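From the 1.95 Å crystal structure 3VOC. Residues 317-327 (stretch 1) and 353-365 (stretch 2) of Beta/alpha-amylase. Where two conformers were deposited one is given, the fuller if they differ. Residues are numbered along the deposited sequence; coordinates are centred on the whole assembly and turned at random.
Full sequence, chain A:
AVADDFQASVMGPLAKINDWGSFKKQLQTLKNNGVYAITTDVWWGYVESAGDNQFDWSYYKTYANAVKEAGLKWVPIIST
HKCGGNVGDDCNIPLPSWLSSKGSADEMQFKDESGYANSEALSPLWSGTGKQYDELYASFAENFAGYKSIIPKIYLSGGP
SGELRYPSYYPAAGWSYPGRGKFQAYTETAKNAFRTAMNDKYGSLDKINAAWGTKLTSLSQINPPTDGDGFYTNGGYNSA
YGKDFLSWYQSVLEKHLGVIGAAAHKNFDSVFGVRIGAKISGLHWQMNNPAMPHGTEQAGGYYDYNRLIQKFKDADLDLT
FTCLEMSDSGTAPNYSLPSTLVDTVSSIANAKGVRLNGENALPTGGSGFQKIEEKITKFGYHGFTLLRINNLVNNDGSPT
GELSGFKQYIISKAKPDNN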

# COMPACT_ATOMS: atom_id res chain seq x y z
N LEU A 317 13.04 5.00 1.72
CA LEU A 317 11.65 5.32 1.41
C LEU A 317 10.94 5.82 2.66
O LEU A 317 11.16 5.31 3.77
CB LEU A 317 10.91 4.08 0.90
CG LEU A 317 11.48 3.44 -0.39
CD1 LEU A 317 10.80 2.13 -0.70
CD2 LEU A 317 11.35 4.39 -1.59
N ASP A 318 10.07 6.82 2.47
CA ASP A 318 9.25 7.31 3.56
C ASP A 318 8.07 6.37 3.73
O ASP A 318 7.69 5.67 2.80
CB ASP A 318 8.76 8.73 3.27
CG ASP A 318 9.88 9.76 3.34
OD1 ASP A 318 11.03 9.41 3.64
OD2 ASP A 318 9.60 10.95 3.12
N LEU A 319 7.49 6.36 4.93
CA LEU A 319 6.41 5.42 5.24
C LEU A 319 5.09 6.15 5.38
O LEU A 319 4.98 7.11 6.16
CB LEU A 319 6.73 4.65 6.53
CG LEU A 319 5.61 3.78 7.13
CD1 LEU A 319 5.29 2.70 6.15
CD2 LEU A 319 6.04 3.17 8.47
N THR A 320 4.09 5.71 4.62
CA THR A 320 2.73 6.19 4.79
C THR A 320 1.97 5.12 5.56
O THR A 320 1.99 3.92 5.20
CB THR A 320 2.06 6.48 3.43
OG1 THR A 320 2.75 7.57 2.79
CG2 THR A 320 0.56 6.83 3.60
N PHE A 321 1.31 5.54 6.63
CA PHE A 321 0.43 4.64 7.33
C PHE A 321 -0.98 5.22 7.34
O PHE A 321 -1.18 6.38 6.98
CB PHE A 321 0.94 4.30 8.75
CG PHE A 321 0.33 3.05 9.32
CD1 PHE A 321 0.54 1.82 8.70
CD2 PHE A 321 -0.49 3.11 10.45
CE1 PHE A 321 -0.06 0.65 9.20
CE2 PHE A 321 -1.09 1.93 10.97
CZ PHE A 321 -0.88 0.71 10.34
N THR A 322 -1.95 4.39 7.73
CA THR A 322 -3.36 4.72 7.58
C THR A 322 -4.11 4.39 8.87
O THR A 322 -3.50 3.99 9.87
CB THR A 322 -3.95 3.96 6.36
OG1 THR A 322 -5.33 4.29 6.22
CG2 THR A 322 -3.81 2.46 6.54
N CYS A 323 -5.43 4.56 8.85
CA CYS A 323 -6.30 4.39 10.03
C CYS A 323 -6.12 5.44 11.12
O CYS A 323 -6.62 5.26 12.24
CB CYS A 323 -6.18 3.01 10.67
SG CYS A 323 -6.31 1.69 9.53
N LEU A 324 -5.45 6.54 10.79
CA LEU A 324 -5.22 7.61 11.75
C LEU A 324 -6.49 8.20 12.38
O LEU A 324 -6.44 8.78 13.48
CB LEU A 324 -4.37 8.73 11.13
CG LEU A 324 -2.87 8.59 11.37
CD1 LEU A 324 -2.29 7.39 10.62
CD2 LEU A 324 -2.17 9.87 10.92
N GLU A 325 -7.62 8.04 11.69
CA GLU A 325 -8.89 8.61 12.17
C GLU A 325 -9.67 7.70 13.12
O GLU A 325 -10.67 8.15 13.73
CB GLU A 325 -9.78 9.01 10.98
CG GLU A 325 -10.70 7.91 10.42
CD GLU A 325 -9.99 6.84 9.56
OE1 GLU A 325 -8.74 6.77 9.52
OE2 GLU A 325 -10.71 6.05 8.91
N MET A 326 -9.24 6.45 13.25
CA MET A 326 -10.02 5.42 13.97
C MET A 326 -9.63 5.27 15.43
O MET A 326 -8.49 5.50 15.81
CB MET A 326 -9.85 4.06 13.30
CG MET A 326 -10.60 3.91 12.02
SD MET A 326 -10.42 2.22 11.43
CE MET A 326 -11.17 2.47 9.81
N SER A 327 -10.60 4.84 16.24
CA SER A 327 -10.37 4.59 17.67
C SER A 327 -10.26 3.11 17.95
O SER A 327 -10.75 2.28 17.18
CB SER A 327 -11.51 5.19 18.51
OG SER A 327 -11.60 6.59 18.34
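Stretch 2 (353-365) GVRLNGENALPTG

Stretch 2 runs alongside stretch 1 as a neighbouring parallel β-strand. Gly353, at positive phi, closes a preceding helix in a Schellman motif, and the chain then extends so that the strand beginning at Leu356 lies beside the strand around Leu319 and Thr320; their axes approach to 4.6 Å and cross at -23°. Leu319 pairs with Leu356 (CA to CA 5.1 Å) and Thr320 with Asn357 (CA to CA 4.5 Å). As expected for parallel strands, the bonds alternate between partners: Leu319 N donates to Arg355 O (2.9 Å), Asn357 N to Leu319 O (2.8 Å) and Phe321 N to Asn357 O (2.9 Å). The ladder then loosens. Glu359 N reaches Phe321 O at 3.0 Å in a weak, bent bond, and where stretch 1 enters a type I turn from Cys323 to Met326, Leu324 N makes a weak bond to Glu359 O at 3.4 Å.

Side chains extend this register. At the start, Asp318 OD2 forms a salt bridge with Arg355 NE (3.0 Å), while water 1 joins Asp318 OD1 to Arg355 N. Leu319 packs on one face of the sheet, with its CB 3.7 Å from Val354 CG1 and its CD2 4.0 Å from Leu356 CD2. Thr320 and Asn357 share the other face, where water 2 links Thr320 OG1 and Asn357 OD1. Gly358 lies against Leu324, whose CD2 is 4.0 Å from Gly358 CA; a CB here would clash with that methyl group.

Beyond the strands, Glu325 points toward stretch 2 and its carboxylate receives two consecutive amides, Ala361 N at OE1 (2.8 Å) and Leu362 N at OE2 (3.0 Å), fastening the loop after the strand to the turn. Ala361 CB adds apolar contacts, 3.9 Å from Cys323 SG and 3.8 Å from Met326 CE.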

# COMPACT_ATOMS: atom_id res chain seq x y z
N GLY A 353 13.96 6.62 12.76
CA GLY A 353 14.17 7.78 11.90
C GLY A 353 13.59 7.59 10.51
O GLY A 353 14.10 8.14 9.54
N VAL A 354 12.52 6.80 10.40
CA VAL A 354 11.77 6.71 9.14
C VAL A 354 10.69 7.79 9.14
O VAL A 354 9.86 7.84 10.04
CB VAL A 354 11.14 5.30 8.95
CG1 VAL A 354 10.24 5.26 7.70
CG2 VAL A 354 12.25 4.24 8.83
N ARG A 355 10.72 8.66 8.13
CA ARG A 355 9.73 9.74 8.02
C ARG A 355 8.32 9.18 7.84
O ARG A 355 8.09 8.33 6.97
CB ARG A 355 10.06 10.64 6.84
CG ARG A 355 11.38 11.46 7.01
CD ARG A 355 11.81 12.08 5.69
NE ARG A 355 10.74 12.88 5.08
CZ ARG A 355 10.54 14.18 5.31
NH1 ARG A 355 11.33 14.85 6.14
NH2 ARG A 355 9.55 14.81 4.71
N LEU A 356 7.39 9.67 8.66
CA LEU A 356 5.99 9.25 8.60
C LEU A 356 5.07 10.22 7.86
O LEU A 356 5.11 11.44 8.06
CB LEU A 356 5.43 9.06 10.00
CG LEU A 356 5.90 7.86 10.79
CD1 LEU A 356 5.73 8.16 12.26
CD2 LEU A 356 5.14 6.56 10.40
N ASN A 357 4.22 9.64 7.02
CA ASN A 357 3.07 10.34 6.42
C ASN A 357 1.81 9.55 6.73
O ASN A 357 1.85 8.33 6.88
CB ASN A 357 3.26 10.47 4.90
CG ASN A 357 4.50 11.29 4.54
OD1 ASN A 357 5.50 10.75 4.06
ND2 ASN A 357 4.44 12.60 4.77
N GLY A 358 0.68 10.24 6.83
CA GLY A 358 -0.56 9.63 7.32
C GLY A 358 -1.75 9.79 6.40
O GLY A 358 -1.77 10.68 5.54
N GLU A 359 -2.74 8.92 6.58
CA GLU A 359 -3.99 8.98 5.81
C GLU A 359 -5.08 8.49 6.72
O GLU A 359 -4.81 7.76 7.66
CB GLU A 359 -3.94 8.01 4.63
CG GLU A 359 -2.97 8.39 3.55
CD GLU A 359 -2.97 7.40 2.40
OE1 GLU A 359 -3.73 6.42 2.43
OE2 GLU A 359 -2.19 7.62 1.46
N ASN A 360 -6.32 8.88 6.43
CA ASN A 360 -7.49 8.21 7.02
C ASN A 360 -7.80 6.96 6.18
O ASN A 360 -7.58 6.96 4.95
CB ASN A 360 -8.72 9.13 7.04
CG ASN A 360 -9.00 9.76 5.68
OD1 ASN A 360 -8.09 10.28 5.04
ND2 ASN A 360 -10.26 9.70 5.23
N ALA A 361 -8.30 5.91 6.84
CA ALA A 361 -8.63 4.67 6.11
C ALA A 361 -9.92 4.87 5.34
O ALA A 361 -10.04 4.45 4.18
CB ALA A 361 -8.79 3.49 7.08
N LEU A 362 -10.88 5.51 5.99
CA LEU A 362 -12.22 5.67 5.43
C LEU A 362 -12.62 7.14 5.53
O LEU A 362 -12.04 7.88 6.32
CB LEU A 362 -13.21 4.79 6.20
CG LEU A 362 -13.04 3.27 6.04
CD1 LEU A 362 -14.04 2.52 6.93
CD2 LEU A 362 -13.20 2.85 4.59
N PRO A 363 -13.60 7.58 4.72
CA PRO A 363 -14.04 8.97 4.83
C PRO A 363 -14.43 9.29 6.27
O PRO A 363 -14.97 8.43 6.97
CB PRO A 363 -15.25 9.04 3.91
CG PRO A 363 -14.99 8.01 2.88
CD PRO A 363 -14.26 6.88 3.59
N THR A 364 -14.14 10.50 6.70
CA THR A 364 -14.27 10.84 8.10
C THR A 364 -14.69 12.28 8.24
O THR A 364 -14.89 12.99 7.24
CB THR A 364 -12.93 10.57 8.85
OG1 THR A 364 -13.15 10.62 10.27
CG2 THR A 364 -11.88 11.60 8.45
N GLY A 365 -14.85 12.71 9.48
CA GLY A 365 -15.19 14.09 9.81
C GLY A 365 -15.33 14.15 11.30
O GLY A 365 -15.04 13.16 11.99
O HOH W 1 12.48 8.39 5.93
O HOH W 2 5.39 8.03 2.57
O HOH W 3 -13.35 6.63 9.05